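PDB 6U7J: beta-glucuronidase from uncultured Clostridium sp., which hydrolyses beta-D-glucuronides and, as a gut microbial glycoside hydrolase, probably releases estrogens from their glucuronide conjugates. Local coordinates for residues 398-401 with 402-406; 390-393 with 394-398; 525-528 with 529-533; 534-537 with 538-541. All coordinates share one frame; numbering follows the deposited sequence.

Contact 1. Residues 398-401 with 402-406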
# COMPACT_ATOMS: atom_id res chain seq x y z
N GLU B 398 18.50 -13.16 -38.27
CA GLU B 398 17.25 -13.80 -37.88
C GLU B 398 16.14 -12.77 -37.63
O GLU B 398 15.01 -12.94 -38.09
CB GLU B 398 17.47 -14.64 -36.62
CG GLU B 398 17.92 -16.09 -36.82
CD GLU B 398 18.08 -16.79 -35.47
OE1 GLU B 398 19.11 -16.55 -34.80
OE2 GLU B 398 17.17 -17.55 -35.06
N LEU B 399 16.45 -11.71 -36.88
CA LEU B 399 15.43 -10.68 -36.64
C LEU B 399 14.93 -10.08 -37.94
O LEU B 399 13.72 -9.94 -38.14
CB LEU B 399 15.97 -9.57 -35.72
CG LEU B 399 14.93 -8.49 -35.43
CD1 LEU B 399 13.66 -9.05 -34.83
CD2 LEU B 399 15.52 -7.45 -34.51
N TYR B 400 15.85 -9.75 -38.86
CA TYR B 400 15.44 -9.21 -40.16
C TYR B 400 14.54 -10.19 -40.90
O TYR B 400 13.49 -9.81 -41.42
CB TYR B 400 16.66 -8.84 -41.01
CG TYR B 400 16.27 -8.42 -42.42
CD1 TYR B 400 15.71 -7.17 -42.65
CD2 TYR B 400 16.42 -9.30 -43.50
CE1 TYR B 400 15.32 -6.79 -43.94
CE2 TYR B 400 16.03 -8.93 -44.78
CZ TYR B 400 15.49 -7.68 -45.00
OH TYR B 400 15.12 -7.31 -46.27
N GLN B 401 14.92 -11.47 -40.94
CA GLN B 401 14.10 -12.42 -41.68
C GLN B 401 12.70 -12.51 -41.10
O GLN B 401 11.72 -12.65 -41.84
CB GLN B 401 14.76 -13.80 -41.68
CG GLN B 401 15.83 -13.97 -42.77
CD GLN B 401 15.23 -13.98 -44.16
OE1 GLN B 401 15.55 -13.13 -44.98
NE2 GLN B 401 14.35 -14.94 -44.43
N ARG B 402 12.57 -12.43 -39.77
CA ARG B 402 11.25 -12.54 -39.16
C ARG B 402 10.41 -11.28 -39.39
O ARG B 402 9.22 -11.37 -39.69
CB ARG B 402 11.38 -12.83 -37.67
CG ARG B 402 10.09 -13.36 -37.03
CD ARG B 402 10.16 -13.29 -35.52
NE ARG B 402 10.02 -11.91 -35.04
CZ ARG B 402 9.84 -11.57 -33.77
NH1 ARG B 402 9.76 -12.51 -32.82
NH2 ARG B 402 9.73 -10.28 -33.44
N ASP B 403 11.01 -10.09 -39.26
CA ASP B 403 10.21 -8.87 -39.19
C ASP B 403 10.33 -7.95 -40.41
O ASP B 403 9.72 -6.87 -40.42
CB ASP B 403 10.57 -8.09 -37.91
CG ASP B 403 10.16 -8.82 -36.62
OD1 ASP B 403 9.61 -9.96 -36.68
OD2 ASP B 403 10.40 -8.27 -35.53
N LYS B 404 11.05 -8.36 -41.46
CA LYS B 404 11.34 -7.46 -42.58
C LYS B 404 10.08 -6.92 -43.24
O LYS B 404 10.08 -5.79 -43.74
CB LYS B 404 12.20 -8.17 -43.63
CG LYS B 404 11.61 -9.49 -44.12
CD LYS B 404 12.59 -10.29 -44.94
CE LYS B 404 11.91 -11.52 -45.51
NZ LYS B 404 12.84 -12.39 -46.28
N ASN B 405 9.01 -7.70 -43.25
CA ASN B 405 7.79 -7.32 -43.95
C ASN B 405 6.81 -6.55 -43.07
O ASN B 405 5.72 -6.20 -43.54
CB ASN B 405 7.13 -8.56 -44.53
CG ASN B 405 7.98 -9.21 -45.61
OD1 ASN B 405 8.61 -8.51 -46.40
ND2 ASN B 405 8.01 -10.54 -45.64
N HIS B 406 7.18 -6.27 -41.83
CA HIS B 406 6.31 -5.50 -40.94
C HIS B 406 6.42 -4.00 -41.23
O HIS B 406 7.47 -3.39 -40.99
CB HIS B 406 6.67 -5.78 -39.48
CG HIS B 406 6.15 -7.09 -38.96
ND1 HIS B 406 4.83 -7.48 -39.07
CD2 HIS B 406 6.78 -8.10 -38.30
CE1 HIS B 406 4.67 -8.66 -38.52
NE2 HIS B 406 5.84 -9.06 -38.04

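Contact 2. Residues 390-393 with 394-398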
# COMPACT_ATOMS: atom_id res chain seq x y z
N ALA B 390 30.13 -12.38 -34.30
CA ALA B 390 29.52 -13.23 -35.31
C ALA B 390 28.11 -13.65 -34.89
O ALA B 390 27.19 -13.66 -35.72
CB ALA B 390 30.38 -14.46 -35.59
N TYR B 391 27.92 -13.94 -33.60
CA TYR B 391 26.59 -14.30 -33.13
C TYR B 391 25.65 -13.10 -33.19
O TYR B 391 24.47 -13.24 -33.56
CB TYR B 391 26.68 -14.89 -31.71
CG TYR B 391 25.33 -15.22 -31.15
CD1 TYR B 391 24.55 -16.22 -31.73
CD2 TYR B 391 24.80 -14.51 -30.07
CE1 TYR B 391 23.31 -16.52 -31.25
CE2 TYR B 391 23.55 -14.80 -29.57
CZ TYR B 391 22.81 -15.81 -30.17
OH TYR B 391 21.56 -16.11 -29.69
N HIS B 392 26.16 -11.91 -32.90
CA HIS B 392 25.38 -10.68 -32.98
C HIS B 392 24.87 -10.44 -34.40
O HIS B 392 23.69 -10.11 -34.61
CB HIS B 392 26.26 -9.53 -32.49
CG HIS B 392 25.54 -8.25 -32.19
ND1 HIS B 392 26.13 -7.23 -31.48
CD2 HIS B 392 24.31 -7.80 -32.53
CE1 HIS B 392 25.29 -6.21 -31.38
NE2 HIS B 392 24.17 -6.54 -32.00
N LYS B 393 25.74 -10.62 -35.40
CA LYS B 393 25.29 -10.54 -36.79
C LYS B 393 24.24 -11.59 -37.10
O LYS B 393 23.24 -11.31 -37.79
CB LYS B 393 26.48 -10.71 -37.75
CG LYS B 393 27.56 -9.66 -37.64
CD LYS B 393 28.49 -9.77 -38.85
CE LYS B 393 29.91 -9.42 -38.51
NZ LYS B 393 30.82 -9.69 -39.67
N GLN B 394 24.43 -12.82 -36.61
CA GLN B 394 23.46 -13.86 -36.90
C GLN B 394 22.10 -13.55 -36.28
O GLN B 394 21.06 -13.87 -36.87
CB GLN B 394 23.98 -15.22 -36.41
CG GLN B 394 25.27 -15.62 -37.10
CD GLN B 394 25.88 -16.89 -36.52
OE1 GLN B 394 25.66 -17.22 -35.34
NE2 GLN B 394 26.65 -17.62 -37.34
N VAL B 395 22.06 -12.94 -35.09
CA VAL B 395 20.76 -12.63 -34.50
C VAL B 395 20.09 -11.51 -35.28
O VAL B 395 18.86 -11.50 -35.45
CB VAL B 395 20.91 -12.30 -33.00
CG1 VAL B 395 19.64 -11.68 -32.45
CG2 VAL B 395 21.27 -13.57 -32.23
N LEU B 396 20.87 -10.56 -35.80
CA LEU B 396 20.32 -9.54 -36.69
C LEU B 396 19.76 -10.14 -37.97
O LEU B 396 18.70 -9.72 -38.45
CB LEU B 396 21.40 -8.53 -37.02
CG LEU B 396 21.61 -7.47 -35.94
CD1 LEU B 396 22.95 -6.83 -36.18
CD2 LEU B 396 20.46 -6.43 -35.97
N LYS B 397 20.47 -11.11 -38.54
CA LYS B 397 19.97 -11.83 -39.71
C LYS B 397 18.61 -12.46 -39.41
O LYS B 397 17.66 -12.33 -40.20
CB LYS B 397 21.00 -12.90 -40.11
CG LYS B 397 20.57 -13.86 -41.21
CD LYS B 397 20.17 -13.12 -42.46
CE LYS B 397 20.17 -14.05 -43.67
NZ LYS B 397 19.54 -13.35 -44.83
N GLU B 398 18.50 -13.16 -38.27
CA GLU B 398 17.25 -13.80 -37.88
C GLU B 398 16.14 -12.77 -37.63
O GLU B 398 15.01 -12.94 -38.09
CB GLU B 398 17.47 -14.64 -36.62
CG GLU B 398 17.92 -16.09 -36.82
CD GLU B 398 18.08 -16.79 -35.47
OE1 GLU B 398 19.11 -16.55 -34.80
OE2 GLU B 398 17.17 -17.55 -35.06

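Contact 3. Residues 525-528 with 529-533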
# COMPACT_ATOMS: atom_id res chain seq x y z
N GLU B 525 4.80 9.50 -5.96
CA GLU B 525 4.14 9.66 -7.25
C GLU B 525 4.27 11.09 -7.77
O GLU B 525 4.30 11.30 -8.99
CB GLU B 525 2.66 9.28 -7.15
CG GLU B 525 2.38 7.85 -6.72
CD GLU B 525 0.95 7.40 -7.04
OE1 GLU B 525 0.33 8.01 -7.92
OE2 GLU B 525 0.44 6.45 -6.39
N GLU B 526 4.31 12.07 -6.87
CA GLU B 526 4.45 13.45 -7.31
C GLU B 526 5.84 13.69 -7.91
O GLU B 526 5.97 14.41 -8.90
CB GLU B 526 4.18 14.40 -6.14
CG GLU B 526 2.72 14.39 -5.67
CD GLU B 526 2.35 13.17 -4.79
OE1 GLU B 526 3.26 12.47 -4.27
OE2 GLU B 526 1.14 12.92 -4.62
N TYR B 527 6.87 13.05 -7.35
CA TYR B 527 8.21 13.25 -7.87
C TYR B 527 8.34 12.70 -9.29
O TYR B 527 8.97 13.32 -10.15
CB TYR B 527 9.25 12.59 -6.95
CG TYR B 527 10.66 12.91 -7.36
CD1 TYR B 527 11.34 13.99 -6.80
CD2 TYR B 527 11.31 12.16 -8.34
CE1 TYR B 527 12.64 14.30 -7.20
CE2 TYR B 527 12.59 12.46 -8.75
CZ TYR B 527 13.26 13.53 -8.17
OH TYR B 527 14.54 13.83 -8.58
N GLN B 528 7.75 11.53 -9.55
CA GLN B 528 7.78 10.99 -10.91
C GLN B 528 7.20 11.99 -11.90
O GLN B 528 7.75 12.18 -12.99
CB GLN B 528 7.02 9.67 -10.99
CG GLN B 528 7.22 8.90 -12.28
CD GLN B 528 6.38 7.63 -12.35
OE1 GLN B 528 5.21 7.62 -11.96
NE2 GLN B 528 6.98 6.56 -12.84
N LYS B 529 6.10 12.64 -11.53
CA LYS B 529 5.48 13.58 -12.44
C LYS B 529 6.39 14.78 -12.70
O LYS B 529 6.56 15.20 -13.86
CB LYS B 529 4.12 14.02 -11.91
CG LYS B 529 3.36 14.95 -12.86
CD LYS B 529 2.76 16.08 -12.06
CE LYS B 529 1.70 16.86 -12.82
NZ LYS B 529 2.14 18.27 -13.01
N ARG B 530 7.00 15.33 -11.64
CA ARG B 530 7.86 16.50 -11.78
C ARG B 530 9.16 16.16 -12.52
O ARG B 530 9.64 16.94 -13.35
CB ARG B 530 8.18 17.10 -10.40
CG ARG B 530 6.99 17.66 -9.59
CD ARG B 530 6.51 18.99 -10.14
NE ARG B 530 7.55 20.01 -10.01
CZ ARG B 530 8.18 20.58 -11.04
NH1 ARG B 530 7.86 20.24 -12.29
NH2 ARG B 530 9.12 21.48 -10.82
N CYS B 531 9.75 15.00 -12.20
CA CYS B 531 10.97 14.59 -12.88
C CYS B 531 10.76 14.53 -14.39
O CYS B 531 11.60 15.01 -15.17
CB CYS B 531 11.42 13.23 -12.32
SG CYS B 531 12.81 12.44 -13.11
N ILE B 532 9.62 13.99 -14.83
CA ILE B 532 9.33 13.87 -16.25
C ILE B 532 9.01 15.24 -16.86
O ILE B 532 9.45 15.54 -17.98
CB ILE B 532 8.19 12.85 -16.46
CG1 ILE B 532 8.72 11.43 -16.23
CG2 ILE B 532 7.59 12.92 -17.85
CD1 ILE B 532 7.67 10.39 -16.44
N GLU B 533 8.25 16.07 -16.16
CA GLU B 533 7.99 17.43 -16.63
C GLU B 533 9.27 18.20 -16.95
O GLU B 533 9.38 18.87 -17.98
CB GLU B 533 7.22 18.21 -15.58
CG GLU B 533 5.75 18.03 -15.60
CD GLU B 533 5.12 18.63 -14.36
OE1 GLU B 533 5.84 19.28 -13.55
OE2 GLU B 533 3.89 18.47 -14.19

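Contact 4. Residues 534-537 with 538-541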
# COMPACT_ATOMS: atom_id res chain seq x y z
N GLU B 534 10.23 18.17 -16.02
CA GLU B 534 11.44 18.96 -16.18
C GLU B 534 12.28 18.43 -17.34
O GLU B 534 12.83 19.22 -18.12
CB GLU B 534 12.25 18.94 -14.88
CG GLU B 534 11.61 19.75 -13.75
CD GLU B 534 11.31 21.17 -14.19
OE1 GLU B 534 12.26 21.85 -14.62
OE2 GLU B 534 10.14 21.59 -14.14
N ASN B 535 12.38 17.11 -17.48
CA ASN B 535 13.06 16.56 -18.65
C ASN B 535 12.34 17.00 -19.92
O ASN B 535 12.99 17.43 -20.88
CB ASN B 535 13.15 15.04 -18.55
CG ASN B 535 14.28 14.59 -17.63
OD1 ASN B 535 15.45 14.84 -17.91
ND2 ASN B 535 13.93 13.96 -16.51
N ASN B 536 11.01 16.94 -19.93
CA ASN B 536 10.26 17.31 -21.11
C ASN B 536 10.49 18.77 -21.48
O ASN B 536 10.54 19.13 -22.67
CB ASN B 536 8.77 17.05 -20.89
CG ASN B 536 8.42 15.59 -21.03
OD1 ASN B 536 9.24 14.79 -21.46
ND2 ASN B 536 7.19 15.22 -20.66
N LYS B 537 10.65 19.63 -20.47
CA LYS B 537 10.96 21.04 -20.71
C LYS B 537 12.24 21.18 -21.51
O LYS B 537 12.32 22.00 -22.43
CB LYS B 537 11.06 21.78 -19.39
CG LYS B 537 11.09 23.28 -19.53
CD LYS B 537 11.33 23.95 -18.19
CE LYS B 537 12.39 25.04 -18.32
NZ LYS B 537 11.94 26.34 -17.74
N ALA B 538 13.26 20.39 -21.17
CA ALA B 538 14.53 20.45 -21.88
C ALA B 538 14.35 20.10 -23.35
O ALA B 538 14.81 20.83 -24.24
CB ALA B 538 15.54 19.50 -21.22
N MET B 539 13.68 18.99 -23.64
CA MET B 539 13.52 18.56 -25.02
C MET B 539 12.67 19.54 -25.82
O MET B 539 12.90 19.72 -27.02
CB MET B 539 12.88 17.17 -25.06
CG MET B 539 13.67 16.10 -24.33
SD MET B 539 12.79 14.52 -24.44
CE MET B 539 12.22 14.35 -22.74
N ASP B 540 11.70 20.18 -25.17
CA ASP B 540 10.87 21.14 -25.88
C ASP B 540 11.65 22.35 -26.37
O ASP B 540 11.20 23.04 -27.28
CB ASP B 540 9.71 21.57 -24.98
CG ASP B 540 8.61 20.53 -24.92
OD1 ASP B 540 8.63 19.60 -25.77
OD2 ASP B 540 7.73 20.64 -24.04
N GLU B 541 12.83 22.61 -25.80
CA GLU B 541 13.66 23.72 -26.24
C GLU B 541 14.72 23.31 -27.28
O GLU B 541 15.56 24.14 -27.64
CB GLU B 541 14.34 24.38 -25.04
CG GLU B 541 13.34 25.06 -24.14
CD GLU B 541 13.97 25.83 -22.99
OE1 GLU B 541 15.22 25.94 -22.93
OE2 GLU B 541 13.19 26.31 -22.14

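Contact 1. Residues 398-401 with 402-406
Lys404, just past helix 386-403, reaches back to Tyr400 and Gln401, and its chain can be followed atom by atom. CB sits over one face of the Tyr400 ring, 3.7 Å from the ring centroid and offset toward the rim, a CH-pi contact; its nearest ring atom is Tyr400 CE1. CG, set between the backbone N and the carbonyl carbon (chi1 54°), runs past Tyr400 O at 3.3 Å. CD stays over the same face but nearer the opposite rim, 3.7 Å from Tyr400 CE2, and CE passes Gln401 O. At the tip, NZ donates to Gln401 OE1 over 3.1 Å, coming from above the carbonyl plane and not along a lone pair. Asp200 and Ser202 also bind this ammonium, and Asp200 takes Gln401 NE2 as well, so the pair ties the helix end to strand 198-208.

The site is the C-terminal end of helix 386-403 in the TIM-barrel domain, where the chain leaves through a type I turn from Asp403 to His406. Round the helix, Arg402 grips the neighbouring Asp403 carboxylate side-on: NE meets Asp403 OD1 at 2.6 Å and NH2 meets Asp403 OD2 at 3.0 Å, both close to the guanidinium plane. Leu399 CD1 lies 3.4 Å from Asp403 OD2, while Tyr344 O receives a hydrogen bond from Arg402 NH1.

Contact 2. Residues 390-393 with 394-398
Successive backbone bonds from Gln394 N to Ala390 O, Val395 N to Tyr391 O, Leu396 N to His392 O and Lys397 N to Lys393 O make 390-398 a regular alpha helix. It is part of helix 386-403 of the TIM-barrel domain, and its residues illustrate how side chains three and four apart meet on one flank of a helix. Tyr391 and Val395 are the clearest case. The Tyr391 ring, its CG anti to the backbone N (chi1 177°), leans along the helix toward the next turn, and Val395 CG2 rests over one face of it, 3.8 Å from the centroid and 25° off the normal. This CH-pi contact is offset toward the hydroxyl end, where Val395 CG2 comes within 3.4 Å of Tyr391 CZ. The Tyr391 hydroxyl is hydrogen-bonded to Lys118 O, and Lys118 also makes a cation-pi contact with the ring.

Gln394 approaches the same ring differently. Its OE1 stands at the edge, near the ring plane, 3.9 Å from Tyr391 CD1, and the amide and ring planes are 81° apart. On the side of the helix facing the barrel strands, His392 and Leu396 meet more loosely. Both imidazole nitrogens are engaged, His392 ND1 with Tyr428 and His392 NE2 with Ile414 O, which fixes the ring's rotation. Lys393 reaches Glu431 of helix 424-439 in a salt bridge. Against the His392 ring Leu396 brings a single methyl, CD1, which lies obliquely 4.0 Å from His392 CD2.

Contact 3. Residues 525-528 with 529-533
The Tyr527 ring is met across this contact by Cys531, and neither face nor edge describes the approach: Cys531 CB comes in obliquely, 3.8 Å from Tyr527 CE2. The sulfur is farther off, with Cys531 SG 5.5 Å from the ring centroid and 57° from its normal, a Cys sulfur-aromatic contact of the oblique kind. The ring's far end is held by its hydroxyl, which bonds Gly472 O and Gly478 N, while Ile480 of helix 480-498 and Ile522 also touch the Tyr527 side chain.

The guanidinium of Arg530 is the second flat group. Its chain, bent at chi2 and chi3, brings NH1 to Glu533 OE1 at 2.6 Å, with the oxygen 16° out of the guanidinium plane. Glu534 is a further salt-bridge partner of the same nitrogen. Lys529 also approaches Glu533, but that pair is modelled too close for its geometry to be trusted.

These residues lie in the first turns of helix 525-540, which links strands 502-506 and 545-551 in a beta-alpha-beta unit of the TIM barrel. Cys531 N donates to Tyr527 O over 2.8 Å, and Ile532 N to Gln528 O over 3.2 Å. At the helix start Glu525 takes a hydrogen bond from His516 of a second subunit as well as from Gly514 N. The ion pair of Arg530 with Glu533, three residues on, would tend to keep that carboxylate an anion, whereas the oblique, distant sulfur suggests that Cys531 packs on the tyrosine more through CB than through its thiol.

Contact 4. Residues 534-537 with 538-541
Asn536 and Met539 cross at a slant, the thioether laid back along the helix so that its methyl ends against the amide. Met539 CE stops 3.3 Å from Asn536 OD1 and 3.7 Å from Asn535 O; the chain is straight as far as SD and bends only at chi3 (-109°), which turns the methyl back toward the preceding turn. The amide oxygen has a stronger partner elsewhere, the hydroxyl of Tyr507, and both side chains also touch Glu548.

This is the C-terminal part of helix 525-540, in the beta-alpha-beta unit that continues into strand 545-551 of the TIM barrel. Backbone bonds run on regularly to Asp540 N, which donates to Asn536 O over 2.9 Å, and then change partner: Glu541 N is bonded to Ala538 O at 3.1 Å, keeping only a weak 3.5 Å bond to Lys537 O.

Lys537 and Glu541 point the same way, side by side, yet do not close into a salt bridge. Lys537 NZ remains 4.6 Å from Glu541 OE2. Tyr484 of helix 480-498 serves both, bonding Glu541 OE1 through its hydroxyl and offering its ring to Lys537 in a cation-pi contact. Asp540, by contrast, directs OD2 to Arg589.

How the contacts relate
Two helices of one TIM-barrel domain carry all four contacts. Along the chain contact 2 comes first, then contact 1, which shares Glu398 with it and finishes helix 386-403; their centres are 12 Å apart. Contacts 3 and 4 follow on helix 525-540, adjoining in sequence with centres 13 Å apart. The two pairs do not touch: contacts 2 and 3 have centres about 39 Å apart, on opposite sides of the chain's centre, and contacts 1 and 4 about 35 Å. The earlier helix borders other domains of its own chain, through strand 198-208 and His117, while only the start of the later one, through Glu525 and Glu526, reaches a second subunit.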